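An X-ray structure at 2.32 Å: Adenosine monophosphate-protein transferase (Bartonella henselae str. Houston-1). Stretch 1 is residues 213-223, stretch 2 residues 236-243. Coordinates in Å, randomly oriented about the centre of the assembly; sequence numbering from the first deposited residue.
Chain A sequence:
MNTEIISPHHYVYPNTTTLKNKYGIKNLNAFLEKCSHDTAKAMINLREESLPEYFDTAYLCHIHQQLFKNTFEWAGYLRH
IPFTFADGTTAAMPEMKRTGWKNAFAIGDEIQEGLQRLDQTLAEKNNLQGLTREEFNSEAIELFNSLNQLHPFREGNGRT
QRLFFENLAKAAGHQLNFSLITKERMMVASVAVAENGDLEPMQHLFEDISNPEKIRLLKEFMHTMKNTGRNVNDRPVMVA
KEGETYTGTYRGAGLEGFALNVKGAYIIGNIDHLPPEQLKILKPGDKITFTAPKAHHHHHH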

# COMPACT_ATOMS: atom_id res chain seq x y z
N GLU A 213 15.77 -10.30 5.68
CA GLU A 213 16.01 -10.28 7.12
C GLU A 213 15.09 -9.26 7.80
O GLU A 213 14.58 -9.52 8.89
CB GLU A 213 17.47 -9.95 7.43
CG GLU A 213 18.51 -10.76 6.64
CD GLU A 213 18.57 -12.22 7.09
OE1 GLU A 213 18.20 -13.11 6.30
OE2 GLU A 213 18.98 -12.47 8.25
N LYS A 214 14.83 -8.13 7.15
CA LYS A 214 14.03 -7.14 7.86
C LYS A 214 12.54 -7.46 7.78
O LYS A 214 11.80 -7.29 8.78
CB LYS A 214 14.38 -5.76 7.34
CG LYS A 214 15.78 -5.39 7.84
CD LYS A 214 16.18 -3.96 7.58
CE LYS A 214 17.67 -3.82 7.87
NZ LYS A 214 18.15 -2.45 7.70
N ILE A 215 12.12 -8.03 6.65
CA ILE A 215 10.73 -8.43 6.46
C ILE A 215 10.32 -9.48 7.50
O ILE A 215 9.19 -9.44 8.02
CB ILE A 215 10.54 -8.93 5.02
CG1 ILE A 215 10.69 -7.76 4.05
CG2 ILE A 215 9.18 -9.65 4.85
CD1 ILE A 215 10.68 -8.15 2.64
N ARG A 216 11.23 -10.41 7.82
CA ARG A 216 10.91 -11.42 8.84
C ARG A 216 10.58 -10.76 10.17
O ARG A 216 9.65 -11.18 10.87
CB ARG A 216 12.08 -12.39 9.06
CG ARG A 216 12.57 -13.26 7.95
CD ARG A 216 13.46 -14.44 8.52
NE ARG A 216 14.88 -14.11 8.79
CZ ARG A 216 15.36 -13.65 9.96
NH1 ARG A 216 14.57 -13.45 11.00
NH2 ARG A 216 16.66 -13.39 10.10
N LEU A 217 11.38 -9.74 10.55
CA LEU A 217 11.27 -9.08 11.84
C LEU A 217 9.95 -8.32 11.95
O LEU A 217 9.25 -8.42 12.97
CB LEU A 217 12.44 -8.11 12.03
CG LEU A 217 13.82 -8.75 12.03
CD1 LEU A 217 14.89 -7.70 12.19
CD2 LEU A 217 13.95 -9.86 13.09
N LEU A 218 9.60 -7.58 10.88
CA LEU A 218 8.37 -6.79 10.93
C LEU A 218 7.15 -7.68 10.81
O LEU A 218 6.11 -7.39 11.42
CB LEU A 218 8.36 -5.75 9.82
CG LEU A 218 9.19 -4.53 10.09
CD1 LEU A 218 9.34 -3.78 8.78
CD2 LEU A 218 8.48 -3.66 11.12
N LYS A 219 7.24 -8.74 10.01
CA LYS A 219 6.20 -9.78 9.99
C LYS A 219 5.89 -10.34 11.40
O LYS A 219 4.72 -10.42 11.82
CB LYS A 219 6.61 -10.92 9.07
CG LYS A 219 6.32 -10.65 7.61
CD LYS A 219 6.46 -11.95 6.82
CE LYS A 219 6.15 -11.74 5.35
NZ LYS A 219 5.99 -13.02 4.61
N GLU A 220 6.94 -10.74 12.13
CA GLU A 220 6.70 -11.21 13.49
C GLU A 220 6.06 -10.13 14.33
O GLU A 220 5.08 -10.39 15.04
CB GLU A 220 7.99 -11.67 14.13
CG GLU A 220 7.88 -12.09 15.54
CD GLU A 220 9.24 -12.39 16.12
OE1 GLU A 220 9.68 -13.56 16.01
OE2 GLU A 220 9.89 -11.46 16.64
N PHE A 221 6.58 -8.88 14.25
CA PHE A 221 6.07 -7.84 15.14
C PHE A 221 4.60 -7.55 14.86
O PHE A 221 3.81 -7.36 15.79
CB PHE A 221 6.87 -6.55 15.01
CG PHE A 221 6.22 -5.39 15.72
CD1 PHE A 221 6.32 -5.24 17.09
CD2 PHE A 221 5.47 -4.48 15.03
CE1 PHE A 221 5.72 -4.18 17.75
CE2 PHE A 221 4.84 -3.42 15.68
CZ PHE A 221 4.97 -3.26 17.04
N MET A 222 4.22 -7.51 13.58
CA MET A 222 2.85 -7.16 13.23
C MET A 222 1.91 -8.27 13.64
O MET A 222 0.85 -8.02 14.23
CB MET A 222 2.74 -6.87 11.74
CG MET A 222 3.51 -5.60 11.26
SD MET A 222 2.78 -4.01 11.77
CE MET A 222 3.73 -2.75 10.96
N HIS A 223 2.33 -9.52 13.36
CA HIS A 223 1.59 -10.70 13.82
C HIS A 223 1.32 -10.64 15.32
O HIS A 223 0.19 -10.87 15.77
CB HIS A 223 2.39 -11.96 13.45
CG HIS A 223 1.69 -13.25 13.78
ND1 HIS A 223 0.97 -13.96 12.85
CD2 HIS A 223 1.60 -13.94 14.94
CE1 HIS A 223 0.47 -15.04 13.42
NE2 HIS A 223 0.83 -15.05 14.69
N PRO A 236 4.48 5.22 14.14
CA PRO A 236 5.67 4.78 13.39
C PRO A 236 6.12 3.41 13.86
O PRO A 236 6.21 3.14 15.07
CB PRO A 236 6.71 5.88 13.70
CG PRO A 236 6.20 6.61 14.90
CD PRO A 236 4.72 6.43 14.96
N VAL A 237 6.37 2.53 12.89
CA VAL A 237 6.90 1.17 13.10
C VAL A 237 8.01 0.98 12.07
O VAL A 237 7.78 1.11 10.87
CB VAL A 237 5.82 0.08 12.94
CG1 VAL A 237 6.39 -1.34 13.20
CG2 VAL A 237 4.65 0.38 13.88
N MET A 238 9.23 0.74 12.54
CA MET A 238 10.31 0.59 11.58
C MET A 238 11.40 -0.26 12.21
O MET A 238 11.44 -0.49 13.43
CB MET A 238 10.88 1.93 11.12
CG MET A 238 11.31 2.75 12.26
SD MET A 238 11.31 4.49 11.83
CE MET A 238 11.82 5.15 13.40
N VAL A 239 12.27 -0.72 11.34
CA VAL A 239 13.39 -1.54 11.75
C VAL A 239 14.57 -0.62 11.97
O VAL A 239 14.83 0.27 11.15
CB VAL A 239 13.68 -2.61 10.71
CG1 VAL A 239 15.07 -3.24 10.94
CG2 VAL A 239 12.56 -3.65 10.79
N ALA A 240 15.25 -0.81 13.10
CA ALA A 240 16.42 -0.00 13.42
C ALA A 240 17.39 0.06 12.25
O ALA A 240 17.66 -0.96 11.59
CB ALA A 240 17.11 -0.59 14.65
N LYS A 241 17.90 1.27 11.98
CA LYS A 241 18.90 1.49 10.93
C LYS A 241 20.30 1.11 11.41
O LYS A 241 20.68 1.37 12.55
CB LYS A 241 18.91 2.95 10.49
CG LYS A 241 17.60 3.52 10.01
CD LYS A 241 17.82 4.89 9.33
CE LYS A 241 18.78 4.79 8.12
NZ LYS A 241 18.57 5.89 7.12
N GLU A 242 21.08 0.53 10.50
CA GLU A 242 22.41 0.11 10.85
C GLU A 242 23.24 1.32 11.26
O GLU A 242 23.35 2.30 10.51
CB GLU A 242 23.07 -0.63 9.67
CG GLU A 242 22.61 -2.07 9.42
CD GLU A 242 21.32 -2.15 8.59
OE1 GLU A 242 21.00 -1.17 7.88
OE2 GLU A 242 20.64 -3.19 8.67
N GLY A 243 23.80 1.26 12.47
CA GLY A 243 24.67 2.29 12.99
C GLY A 243 23.99 3.30 13.89
O GLY A 243 24.69 3.98 14.64
O HOH W 1 16.53 -0.68 8.85

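What holds the strand against the helix at the centre of the contact? Two valines do most of the work. Val 237 and Val 239 both point their CA-to-CB bonds toward the helix, while Met 238 between them points away, the alternation expected of an extended strand. Leu 218 meets both valines: its CG lies 3.6 Å from CG2 of Val 239, and its CD2 lies 3.8 Å from CG1 of Val 237.

How does the helix pack against Val 237? Leu 218, Phe 221 and Met 222 all make their closest approach to Val 237 at its CG1 methyl. Besides Leu 218, CE2 of Phe 221 lies 3.6 Å from CG1 of Val 237, approaching obliquely, and CE of Met 222 lies 3.8 Å from CG1 of Val 237. Met 222 starts out sideways, but its chain, with chi1 and chi2 both m, brings the terminal methyl nearer the strand. The spacing of three and four residues places these side chains on one side of the helix.

What links the apolar centre to the polar edge? Lys 214 links them, packing with its alkyl chain and ending in a charged amino group. Its CD packs 3.6 Å from CG1 of Val 239, and CA of Lys 214 and CA of Val 239, 6.8 Å apart, are the closest pair of CA atoms across the contact. Beyond chi1 in m, every torsion is t, so the extended chain runs past the valine and carries its amino group out to the loop after the strand.

What does that amino group find there? NZ of Lys 214 forms a salt bridge with Glu 242, hydrogen bonding to OE2 at 2.8 Å and weakly to OE1 at 3.1 Å. Glu 242 begins sideways, yet its carboxylate comes nearer the helix. Water 1 sits between Lys 214 and Ala 240: it accepts from NZ of Lys 214 at 2.7 Å and can donate to O of Ala 240, 3.0 Å away, which would tie the lysine to the loop backbone.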